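Local coordinates for protein threonine phosphate decarboxylase-like enzyme (Sulfurospirillum multivorans, PDB 6OUX) that catalyses the PLP-dependent decarboxylation of L-serine O-phosphate to ethanolamine O-phosphate, the precursor of the nucleotide-loop linker in norcobamide biosynthesis, at residues 243-247 against 291-295; 90-94 against 283-287; 208-212 against 223-227. Residues are numbered along the deposited sequence.

Contact 1: residues 243-247 against 291-295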
ATOM      1  N   SER A 243       6.739   8.356   7.277  1.00 28.48           N
ATOM      2  CA  SER A 243       7.776   7.309   7.411  1.00 32.32           C
ATOM      3  C   SER A 243       9.227   7.836   7.590  1.00 39.93           C
ATOM      4  O   SER A 243      10.051   7.267   8.316  1.00 48.51           O
ATOM      5  CB  SER A 243       7.587   6.312   6.227  1.00 31.69           C
ATOM      6  OG  SER A 243       6.195   5.789   6.237  1.00 29.29           O
ATOM      7  N   LYS A 244       9.541   8.974   7.021  1.00 42.40           N
ATOM      8  CA  LYS A 244      10.909   9.456   7.121  1.00 46.33           C
ATOM      9  C   LYS A 244      11.243  10.277   8.374  1.00 46.75           C
ATOM     10  O   LYS A 244      12.415  10.663   8.570  1.00 45.59           O
ATOM     11  CB  LYS A 244      11.265  10.220   5.860  1.00 48.69           C
ATOM     12  CG  LYS A 244      11.173   9.313   4.641  1.00 54.59           C
ATOM     13  CD  LYS A 244      11.113  10.097   3.352  1.00 57.48           C
ATOM     14  CE  LYS A 244      10.701   9.178   2.220  1.00 58.59           C
ATOM     15  NZ  LYS A 244      11.236   9.711   0.938  1.00 68.48           N
ATOM     16  N   ASP A 245      10.234  10.555   9.204  1.00 41.99           N
ATOM     17  CA  ASP A 245      10.452  11.279  10.465  1.00 35.93           C
ATOM     18  C   ASP A 245      10.010  10.424  11.657  1.00 39.88           C
ATOM     19  O   ASP A 245      10.831  10.096  12.520  1.00 33.90           O
ATOM     20  CB  ASP A 245       9.858  12.711  10.428  1.00 37.24           C
ATOM     21  CG  ASP A 245       8.359  12.767  10.086  1.00 35.30           C
ATOM     22  OD1 ASP A 245       7.679  11.735   9.933  1.00 35.67           O
ATOM     23  OD2 ASP A 245       7.846  13.886   9.961  1.00 34.13           O
ATOM     24  N   PHE A 246       8.737  10.023  11.706  1.00 45.70           N
ATOM     25  CA  PHE A 246       8.289   9.065  12.751  1.00 52.49           C
ATOM     26  C   PHE A 246       8.951   7.693  12.529  1.00 57.16           C
ATOM     27  O   PHE A 246       8.820   6.818  13.372  1.00 50.40           O
ATOM     28  CB  PHE A 246       6.766   8.929  12.824  1.00 51.70           C
ATOM     29  CG  PHE A 246       6.045  10.215  13.175  1.00 54.67           C
ATOM     30  CD1 PHE A 246       5.914  10.626  14.506  1.00 54.31           C
ATOM     31  CD2 PHE A 246       5.476  11.020  12.179  1.00 50.03           C
ATOM     32  CE1 PHE A 246       5.243  11.807  14.824  1.00 50.94           C
ATOM     33  CE2 PHE A 246       4.800  12.186  12.499  1.00 49.49           C
ATOM     34  CZ  PHE A 246       4.683  12.584  13.821  1.00 50.13           C
ATOM     35  N   GLY A 247       9.633   7.539  11.377  1.00 59.78           N
ATOM     36  CA  GLY A 247      10.757   6.615  11.208  1.00 55.58           C
ATOM     37  C   GLY A 247      10.314   5.213  11.429  1.00 56.01           C
ATOM     38  O   GLY A 247      10.207   4.797  12.573  1.00 68.64           O
ATOM     39  N   PHE A 291       2.527   9.758  23.353  1.00 18.19           N
ATOM     40  CA  PHE A 291       3.531   9.428  22.370  1.00 15.72           C
ATOM     41  C   PHE A 291       4.202  10.703  21.834  1.00 14.22           C
ATOM     42  O   PHE A 291       5.407  10.718  21.654  1.00 13.28           O
ATOM     43  CB  PHE A 291       2.931   8.633  21.205  1.00 16.23           C
ATOM     44  CG  PHE A 291       3.903   8.428  20.055  1.00 15.23           C
ATOM     45  CD1 PHE A 291       4.835   7.441  20.102  1.00 15.20           C
ATOM     46  CD2 PHE A 291       3.939   9.318  18.967  1.00 16.50           C
ATOM     47  CE1 PHE A 291       5.751   7.275  19.059  1.00 14.76           C
ATOM     48  CE2 PHE A 291       4.865   9.202  17.939  1.00 15.50           C
ATOM     49  CZ  PHE A 291       5.789   8.174  17.995  1.00 16.31           C
ATOM     50  N   LEU A 292       3.412  11.712  21.482  1.00 14.62           N
ATOM     51  CA  LEU A 292       3.955  12.930  20.864  1.00 15.83           C
ATOM     52  C   LEU A 292       4.940  13.655  21.758  1.00 14.62           C
ATOM     53  O   LEU A 292       5.888  14.252  21.279  1.00 12.30           O
ATOM     54  CB  LEU A 292       2.805  13.891  20.437  1.00 19.07           C
ATOM     55  CG  LEU A 292       2.219  13.491  19.084  1.00 21.31           C
ATOM     56  CD1 LEU A 292       0.838  14.121  18.796  1.00 27.11           C
ATOM     57  CD2 LEU A 292       3.241  13.748  17.947  1.00 22.58           C
ATOM     58  N   LYS A 293       4.715  13.584  23.096  1.00 14.15           N
ATOM     59  CA  LYS A 293       5.686  14.129  24.017  1.00 16.15           C
ATOM     60  C   LYS A 293       7.048  13.489  23.903  1.00 14.35           C
ATOM     61  O   LYS A 293       8.058  14.175  23.874  1.00 14.44           O
ATOM     62  CB  LYS A 293       5.187  14.030  25.455  1.00 21.71           C
ATOM     63  CG  LYS A 293       6.167  14.601  26.498  1.00 26.72           C
ATOM     64  CD  LYS A 293       5.554  14.703  27.924  1.00 32.17           C
ATOM     65  CE  LYS A 293       4.456  15.778  28.036  1.00 38.49           C
ATOM     66  NZ  LYS A 293       3.088  15.449  27.487  1.00 45.36           N
ATOM     67  N   ARG A 294       7.099  12.149  23.805  1.00 12.82           N
ATOM     68  CA  ARG A 294       8.342  11.483  23.670  1.00 12.65           C
ATOM     69  C   ARG A 294       8.910  11.682  22.249  1.00 11.30           C
ATOM     70  O   ARG A 294      10.115  11.725  22.075  1.00 12.78           O
ATOM     71  CB  ARG A 294       8.174   9.999  23.988  1.00 13.49           C
ATOM     72  CG  ARG A 294       7.745   9.774  25.452  1.00 14.32           C
ATOM     73  CD  ARG A 294       7.781   8.294  25.868  1.00 16.19           C
ATOM     74  NE  ARG A 294       6.901   8.089  27.024  1.00 15.47           N
ATOM     75  CZ  ARG A 294       6.551   6.900  27.548  1.00 17.42           C
ATOM     76  NH1 ARG A 294       6.958   5.786  27.006  1.00 19.65           N
ATOM     77  NH2 ARG A 294       5.762   6.839  28.603  1.00 18.25           N
ATOM     78  N   TYR A 295       8.038  11.722  21.262  1.00 11.24           N
ATOM     79  CA  TYR A 295       8.471  11.920  19.885  1.00 12.27           C
ATOM     80  C   TYR A 295       9.185  13.264  19.728  1.00 11.96           C
ATOM     81  O   TYR A 295      10.159  13.395  18.967  1.00 12.31           O
ATOM     82  CB  TYR A 295       7.309  11.805  18.899  1.00 13.05           C
ATOM     83  CG  TYR A 295       7.741  12.300  17.529  1.00 15.28           C
ATOM     84  CD1 TYR A 295       8.674  11.562  16.799  1.00 16.95           C
ATOM     85  CD2 TYR A 295       7.356  13.560  17.038  1.00 16.74           C
ATOM     86  CE1 TYR A 295       9.155  11.984  15.582  1.00 17.75           C
ATOM     87  CE2 TYR A 295       7.818  14.006  15.792  1.00 17.73           C
ATOM     88  CZ  TYR A 295       8.737  13.196  15.066  1.00 19.55           C
ATOM     89  OH  TYR A 295       9.347  13.546  13.848  1.00 18.59           O
TER
HETATM   90  O   HOH W   1      11.783  12.649  13.493  1.00 17.90           O
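Two aromatic side chains, Phe246 and Tyr295, supply most of the 207 Å² buried between loop 243-247 and helical segment 291-295, and Phe246 CA and Tyr295 CA are also the nearest CA pair (7.7 Å). Their ring centroids lie 4.2 Å apart with the planes inclined at 32°, an oblique overlap in which Phe246 CE1 comes within 3.5 Å of Tyr295 CE2 and each ring covers one face of the other. The remaining apolar neighbours of Phe246 come from the preceding helical turn: Phe246 CD1 meets Phe291 CE2 at 3.9 Å, and Phe246 CE1 meets Leu292 CD2 at 4.2 Å, the methyl lying near the plane of the ring.

Asp245, third in buried area, adds a polar margin. Asp245 CB is 3.6 Å from Tyr295 OH, but the link between the two residues is made by water 1, which donates to Asp245 O (2.9 Å) and is hydrogen-bonded to Tyr295 OH (2.6 Å). Asp245 OD1 accepts from Phe246 N at 2.7 Å, and OD2 forms a salt bridge with Lys240 of strand 236-241.

Within the large domain of this fold type I PLP enzyme, the contact ties the connection between strands 236-241 and 254-257 to the start of helix 289-314, with Phe286 of helix 277-286 stacked on Phe246 and Tyr62 of helix 53-68 set edge-to-face with Phe291.

Contact 2: residues 90-94 against 283-287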
ATOM      1  N   VAL A  90      -8.902  10.231  12.803  1.00 30.51           N
ATOM      2  CA  VAL A  90      -7.782  10.117  13.724  1.00 28.58           C
ATOM      3  C   VAL A  90      -6.828  11.282  13.500  1.00 26.42           C
ATOM      4  O   VAL A  90      -6.408  11.906  14.446  1.00 28.93           O
ATOM      5  CB  VAL A  90      -7.090   8.752  13.631  1.00 30.09           C
ATOM      6  CG1 VAL A  90      -5.862   8.703  14.507  1.00 32.46           C
ATOM      7  CG2 VAL A  90      -8.054   7.649  14.055  1.00 32.27           C
ATOM      8  N   MET A  91      -6.470  11.550  12.249  1.00 26.69           N
ATOM      9  CA  MET A  91      -5.512  12.619  11.901  1.00 26.86           C
ATOM     10  C   MET A  91      -6.064  14.048  12.251  1.00 24.29           C
ATOM     11  O   MET A  91      -5.313  14.932  12.667  1.00 17.93           O
ATOM     12  CB  MET A  91      -5.062  12.480  10.424  1.00 29.54           C
ATOM     13  CG  MET A  91      -4.258  11.201  10.022  1.00 34.38           C
ATOM     14  SD  MET A  91      -2.663  11.161  10.879  1.00 38.81           S
ATOM     15  CE  MET A  91      -1.798  12.276   9.820  1.00 29.31           C
ATOM     16  N   ALA A  92      -7.386  14.250  12.168  1.00 25.37           N
ATOM     17  CA  ALA A  92      -7.974  15.588  12.394  1.00 26.03           C
ATOM     18  C   ALA A  92      -7.684  16.232  13.757  1.00 30.98           C
ATOM     19  O   ALA A  92      -7.406  17.427  13.833  1.00 28.01           O
ATOM     20  CB  ALA A  92      -9.465  15.566  12.150  1.00 24.93           C
ATOM     21  N   GLU A  93      -7.784  15.425  14.797  1.00 33.80           N
ATOM     22  CA  GLU A  93      -7.371  15.766  16.140  1.00 45.61           C
ATOM     23  C   GLU A  93      -6.012  16.462  16.124  1.00 47.43           C
ATOM     24  O   GLU A  93      -5.931  17.692  16.347  1.00 51.28           O
ATOM     25  CB  GLU A  93      -7.318  14.467  16.972  1.00 54.02           C
ATOM     26  CG  GLU A  93      -6.642  14.552  18.339  1.00 60.80           C
ATOM     27  CD  GLU A  93      -6.503  13.178  18.972  1.00 69.14           C
ATOM     28  OE1 GLU A  93      -7.410  12.781  19.751  1.00 65.75           O
ATOM     29  OE2 GLU A  93      -5.497  12.487  18.661  1.00 75.84           O
ATOM     30  N   SER A  94      -4.955  15.709  15.806  1.00 43.74           N
ATOM     31  CA  SER A  94      -3.606  16.252  15.951  1.00 41.37           C
ATOM     32  C   SER A  94      -3.191  17.225  14.873  1.00 35.04           C
ATOM     33  O   SER A  94      -2.316  18.035  15.127  1.00 40.91           O
ATOM     34  CB  SER A  94      -2.571  15.156  16.088  1.00 40.84           C
ATOM     35  OG  SER A  94      -2.564  14.336  14.964  1.00 46.79           O
ATOM     36  N   LEU A 283      -0.354   4.875  12.840  1.00 19.39           N
ATOM     37  CA  LEU A 283      -1.065   6.116  12.599  1.00 22.69           C
ATOM     38  C   LEU A 283      -1.742   6.634  13.880  1.00 21.66           C
ATOM     39  O   LEU A 283      -1.658   7.863  14.203  1.00 17.87           O
ATOM     40  CB  LEU A 283      -2.111   5.952  11.509  1.00 26.24           C
ATOM     41  CG  LEU A 283      -2.531   7.288  10.938  1.00 30.60           C
ATOM     42  CD1 LEU A 283      -1.532   7.634   9.846  1.00 32.83           C
ATOM     43  CD2 LEU A 283      -3.954   7.259  10.385  1.00 35.36           C
ATOM     44  N   ARG A 284      -2.391   5.709  14.592  1.00 19.40           N
ATOM     45  CA  ARG A 284      -3.094   6.057  15.827  1.00 19.97           C
ATOM     46  C   ARG A 284      -2.124   6.355  16.955  1.00 20.19           C
ATOM     47  O   ARG A 284      -2.419   7.184  17.821  1.00 21.97           O
ATOM     48  CB  ARG A 284      -4.022   4.971  16.261  1.00 20.81           C
ATOM     49  CG  ARG A 284      -5.193   4.740  15.329  1.00 21.73           C
ATOM     50  CD  ARG A 284      -6.057   3.584  15.861  1.00 22.14           C
ATOM     51  NE  ARG A 284      -7.162   3.380  14.959  1.00 23.48           N
ATOM     52  CZ  ARG A 284      -8.298   4.073  14.974  1.00 26.26           C
ATOM     53  NH1 ARG A 284      -8.556   4.984  15.920  1.00 25.10           N
ATOM     54  NH2 ARG A 284      -9.201   3.816  14.045  1.00 27.31           N
ATOM     55  N   LEU A 285      -0.969   5.723  16.934  1.00 18.50           N
ATOM     56  CA  LEU A 285       0.078   6.074  17.849  1.00 20.67           C
ATOM     57  C   LEU A 285       0.533   7.513  17.648  1.00 21.80           C
ATOM     58  O   LEU A 285       0.593   8.309  18.585  1.00 20.67           O
ATOM     59  CB  LEU A 285       1.246   5.103  17.656  1.00 20.65           C
ATOM     60  CG  LEU A 285       2.377   5.272  18.649  1.00 21.47           C
ATOM     61  CD1 LEU A 285       1.931   4.848  20.056  1.00 20.50           C
ATOM     62  CD2 LEU A 285       3.511   4.439  18.125  1.00 20.33           C
ATOM     63  N   PHE A 286       0.817   7.846  16.397  1.00 25.18           N
ATOM     64  CA  PHE A 286       1.489   9.100  16.012  1.00 25.23           C
ATOM     65  C   PHE A 286       0.711  10.327  16.389  1.00 26.17           C
ATOM     66  O   PHE A 286       1.302  11.399  16.447  1.00 29.33           O
ATOM     67  CB  PHE A 286       1.752   9.141  14.499  1.00 24.71           C
ATOM     68  CG  PHE A 286       2.746   8.136  14.005  1.00 23.34           C
ATOM     69  CD1 PHE A 286       3.579   7.419  14.858  1.00 25.54           C
ATOM     70  CD2 PHE A 286       2.834   7.880  12.628  1.00 25.22           C
ATOM     71  CE1 PHE A 286       4.475   6.480  14.337  1.00 26.53           C
ATOM     72  CE2 PHE A 286       3.710   6.948  12.117  1.00 23.93           C
ATOM     73  CZ  PHE A 286       4.550   6.273  12.963  1.00 27.74           C
ATOM     74  N   VAL A 287      -0.572  10.173  16.724  1.00 28.75           N
ATOM     75  CA  VAL A 287      -1.393  11.314  17.182  1.00 28.50           C
ATOM     76  C   VAL A 287      -1.784  11.305  18.652  1.00 27.54           C
ATOM     77  O   VAL A 287      -2.447  12.238  19.147  1.00 29.40           O
ATOM     78  CB  VAL A 287      -2.591  11.542  16.209  1.00 35.90           C
ATOM     79  CG1 VAL A 287      -2.068  11.659  14.777  1.00 37.51           C
ATOM     80  CG2 VAL A 287      -3.633  10.438  16.283  1.00 35.47           C
TER
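Leu283 opens the interface from the side of helix 277-286: its CA-to-CB bond points toward helix 84-95, and its CD1 meets Met91 SD at 3.8 Å. Its backbone is involved as well, Val90 CG1 lying 4.3 Å from Leu283 O. At Arg284, whose CA is 6.5 Å from Val90 CA, the side chain starts sideways, yet its end approaches the other helix. Val90 CG2 rests over one face of the guanidinium, 3.3 Å from Arg284 NH1, so this is an apolar covering of a charged group; the charge itself is paired with Glu280 through a salt bridge from NE. Leu285 points away and packs on Tyr62, and Phe286 packs on Val59, both of helix 53-68; the Phe286 ring stacks on Phe246.

Val287 closes the segment and buries most surface, 106 Å² of a total of 378 Å². Val287 CA is 5.5 Å from Ser94 CA. Val287 CG2 touches Val90 CG1 at 3.3 Å, and Val287 CG1 reaches Met91 SD at 4.0 Å. Glu93 OE2 comes within 3.1 Å of Val287 O, but both are acceptors, so no hydrogen bond joins them, and none crosses the interface anywhere.

On the sheet side, Met91 also touches Ile102 and Ile104 of strand 102-105. The arrangement is packing of helix 84-95 against helix 277-286 and the residue that follows it, over the edge of a seven-stranded mixed sheet whose strand 254-257 runs antiparallel to its neighbours, the large-domain architecture of fold type I PLP enzymes.

Contact 3: residues 208-212 against 223-227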
ATOM      1  N   ASP A 208       5.568  19.475  -0.710  1.00 11.26           N
ATOM      2  CA  ASP A 208       6.050  18.289   0.009  1.00 10.64           C
ATOM      3  C   ASP A 208       6.924  18.717   1.203  1.00 10.89           C
ATOM      4  O   ASP A 208       8.107  19.124   1.038  1.00 11.55           O
ATOM      5  CB  ASP A 208       6.774  17.330  -0.927  1.00 10.98           C
ATOM      6  CG  ASP A 208       7.255  16.072  -0.232  1.00 11.36           C
ATOM      7  OD1 ASP A 208       7.069  15.858   0.985  1.00 13.00           O
ATOM      8  OD2 ASP A 208       7.864  15.269  -0.960  1.00 13.05           O
ATOM      9  N   GLU A 209       6.332  18.665   2.389  1.00 11.60           N
ATOM     10  CA  GLU A 209       7.081  19.019   3.590  1.00 11.78           C
ATOM     11  C   GLU A 209       7.559  17.806   4.369  1.00 11.22           C
ATOM     12  O   GLU A 209       7.630  17.856   5.616  1.00 11.16           O
ATOM     13  CB  GLU A 209       6.208  19.911   4.502  1.00 13.49           C
ATOM     14  CG  GLU A 209       4.939  19.220   4.992  1.00 16.15           C
ATOM     15  CD  GLU A 209       4.320  19.908   6.185  1.00 19.28           C
ATOM     16  OE1 GLU A 209       4.779  21.063   6.527  1.00 21.26           O
ATOM     17  OE2 GLU A 209       3.343  19.322   6.736  1.00 20.29           O
ATOM     18  N   SER A 210       7.871  16.754   3.673  1.00 10.72           N
ATOM     19  CA  SER A 210       8.232  15.466   4.313  1.00 12.67           C
ATOM     20  C   SER A 210       9.422  15.577   5.285  1.00 12.45           C
ATOM     21  O   SER A 210       9.565  14.769   6.231  1.00 11.96           O
ATOM     22  CB  SER A 210       8.507  14.373   3.250  1.00 13.68           C
ATOM     23  OG  SER A 210       7.316  13.915   2.603  1.00 13.71           O
ATOM     24  N   PHE A 211      10.321  16.518   5.017  1.00 11.88           N
ATOM     25  CA  PHE A 211      11.484  16.758   5.921  1.00 12.58           C
ATOM     26  C   PHE A 211      11.403  17.916   6.897  1.00 11.92           C
ATOM     27  O   PHE A 211      12.436  18.290   7.511  1.00 12.35           O
ATOM     28  CB  PHE A 211      12.753  16.873   5.033  1.00 13.01           C
ATOM     29  CG  PHE A 211      12.895  15.700   4.117  1.00 16.37           C
ATOM     30  CD1 PHE A 211      13.132  14.456   4.640  1.00 17.02           C
ATOM     31  CD2 PHE A 211      12.662  15.809   2.761  1.00 16.02           C
ATOM     32  CE1 PHE A 211      13.223  13.346   3.830  1.00 19.56           C
ATOM     33  CE2 PHE A 211      12.701  14.695   1.957  1.00 17.95           C
ATOM     34  CZ  PHE A 211      13.003  13.470   2.486  1.00 18.77           C
ATOM     35  N   ILE A 212      10.230  18.541   7.037  1.00 10.88           N
ATOM     36  CA  ILE A 212      10.139  19.819   7.733  1.00 11.93           C
ATOM     37  C   ILE A 212      10.335  19.665   9.265  1.00 11.79           C
ATOM     38  O   ILE A 212      10.723  20.596   9.938  1.00 11.13           O
ATOM     39  CB  ILE A 212       8.811  20.568   7.440  1.00 12.34           C
ATOM     40  CG1 ILE A 212       8.969  22.081   7.745  1.00 13.89           C
ATOM     41  CG2 ILE A 212       7.629  19.934   8.153  1.00 12.36           C
ATOM     42  CD1 ILE A 212       7.855  22.948   7.239  1.00 16.24           C
ATOM     43  N   CYS A 223       8.681  22.984  16.621  1.00 15.96           N
ATOM     44  CA  CYS A 223       8.364  22.144  15.467  1.00 16.71           C
ATOM     45  C   CYS A 223       7.644  23.030  14.453  1.00 17.40           C
ATOM     46  O   CYS A 223       6.770  23.784  14.811  1.00 18.07           O
ATOM     47  CB  CYS A 223       7.495  20.984  15.818  1.00 17.40           C
ATOM     48  SG  CYS A 223       7.332  19.789  14.477  1.00 20.75           S
ATOM     49  N   LEU A 224       8.074  22.967  13.211  1.00 17.85           N
ATOM     50  CA  LEU A 224       7.502  23.748  12.129  1.00 17.29           C
ATOM     51  C   LEU A 224       6.464  22.913  11.474  1.00 19.49           C
ATOM     52  O   LEU A 224       6.515  21.698  11.553  1.00 20.33           O
ATOM     53  CB  LEU A 224       8.579  24.089  11.089  1.00 17.02           C
ATOM     54  CG  LEU A 224       9.709  24.981  11.609  1.00 18.21           C
ATOM     55  CD1 LEU A 224      10.892  24.940  10.671  1.00 18.35           C
ATOM     56  CD2 LEU A 224       9.194  26.408  11.807  1.00 19.64           C
ATOM     57  N   SER A 225       5.553  23.580  10.773  1.00 20.66           N
ATOM     58  CA  SER A 225       4.466  22.915  10.097  1.00 22.86           C
ATOM     59  C   SER A 225       3.954  23.806   8.973  1.00 20.58           C
ATOM     60  O   SER A 225       3.758  24.966   9.212  1.00 19.13           O
ATOM     61  CB  SER A 225       3.304  22.730  11.047  1.00 21.89           C
ATOM     62  OG  SER A 225       2.268  22.169  10.271  1.00 23.44           O
ATOM     63  N   SER A 226       3.706  23.249   7.802  1.00 19.73           N
ATOM     64  CA  SER A 226       3.131  23.993   6.637  1.00 19.76           C
ATOM     65  C   SER A 226       1.525  23.990   6.667  1.00 20.45           C
ATOM     66  O   SER A 226       0.866  24.469   5.713  1.00 14.66           O
ATOM     67  CB  SER A 226       3.633  23.368   5.308  1.00 20.69           C
ATOM     68  OG  SER A 226       5.026  23.184   5.210  1.00 19.87           O
ATOM     69  N   THR A 227       0.902  23.479   7.762  1.00 21.67           N
ATOM     70  CA  THR A 227      -0.591  23.568   7.874  1.00 21.36           C
ATOM     71  C   THR A 227      -1.113  25.017   7.832  1.00 19.61           C
ATOM     72  O   THR A 227      -2.194  25.251   7.252  1.00 16.50           O
ATOM     73  CB  THR A 227      -1.084  22.857   9.153  1.00 23.65           C
ATOM     74  OG1 THR A 227      -0.660  21.501   9.124  1.00 23.53           O
ATOM     75  CG2 THR A 227      -2.614  22.826   9.329  1.00 23.35           C
TER
HETATM   76  O   HOH W   2       0.801  19.244   7.279  1.00 23.69           O
HETATM   77  O   HOH W   3       3.352  19.615   9.247  1.00 32.27           O
HETATM   78  O   HOH W   4      10.494  21.519  12.494  1.00 12.90           O
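The carboxylate of Glu209 is the main polar link between segments 208-212 and 223-227. Glu209 OE1 accepts two hydrogen bonds from one residue, from Ser226 N (2.7 Å, N-H...O angle 142°) and from Ser226 OG (2.5 Å), although OE1 sits too near a neighbouring atom for its position to be fully trusted. Glu209 OE2 is satisfied by solvent: waters 2 and 3 donate to it at 2.6 and 2.5 Å, and they continue to Thr227 OG1 (3.3 Å) and Ser225 OG (3.0 Å). A further bridge runs through water 4, which accepts from Leu224 N at 2.9 Å and lies 2.7 Å from Ile212 O, where its proton has competing acceptors.

Each segment also satisfies groups of its own. Asp208 OD1 accepts from Ser210 N (2.9 Å), an Asx turn, and from Ser210 OG (2.5 Å), while the same hydroxyl is hydrogen-bonded to Ser241 N. Ile212 N donates to Glu209 O at 3.0 Å, closing a type I turn. In segment 223-227, Ser225 OG accepts from Thr227 N (3.1 Å, 170°), an ST turn. Ser226 holds the N-cap position without capping through its side chain.

Apolar contact is confined to Ile212, whose CG1 meets Leu224 CB at 3.9 Å. The side chain of Glu209 is about 11 Å from that of Asn181, which probably binds O-phospho-L-serine. Together the segments bracket the connection from strand 204-208 to helix 227-232, the first half of the beta-alpha-beta crossover to parallel strand 236-241; Glu209 and Ser226 pack against Ile238 of that strand, and Asp208 against Ala108 and Ile112 of helix 108-116.

Contacts 1 and 3 are buried, whereas contact 2 lies farther from the chain centre and is only partly buried, with Glu93 exposed. Contact 2 buries the most area with no hydrogen bond across it; contact 1 is aromatic with one water bridge; contact 3 relies on direct and water-mediated hydrogen bonds between irregular segments. Contacts 1 and 2 use successive helices, 277-286 and 289-314, and join directly: Phe286 CZ lies 3.5 Å from Phe246 CB, and Leu292 CD2 lies 3.4 Å from Phe286 O. Contact 3 meets contact 1 through Phe211 CE1 and Lys244 CD at 3.9 Å, but stays about 7 Å from contact 2 at the nearest atoms.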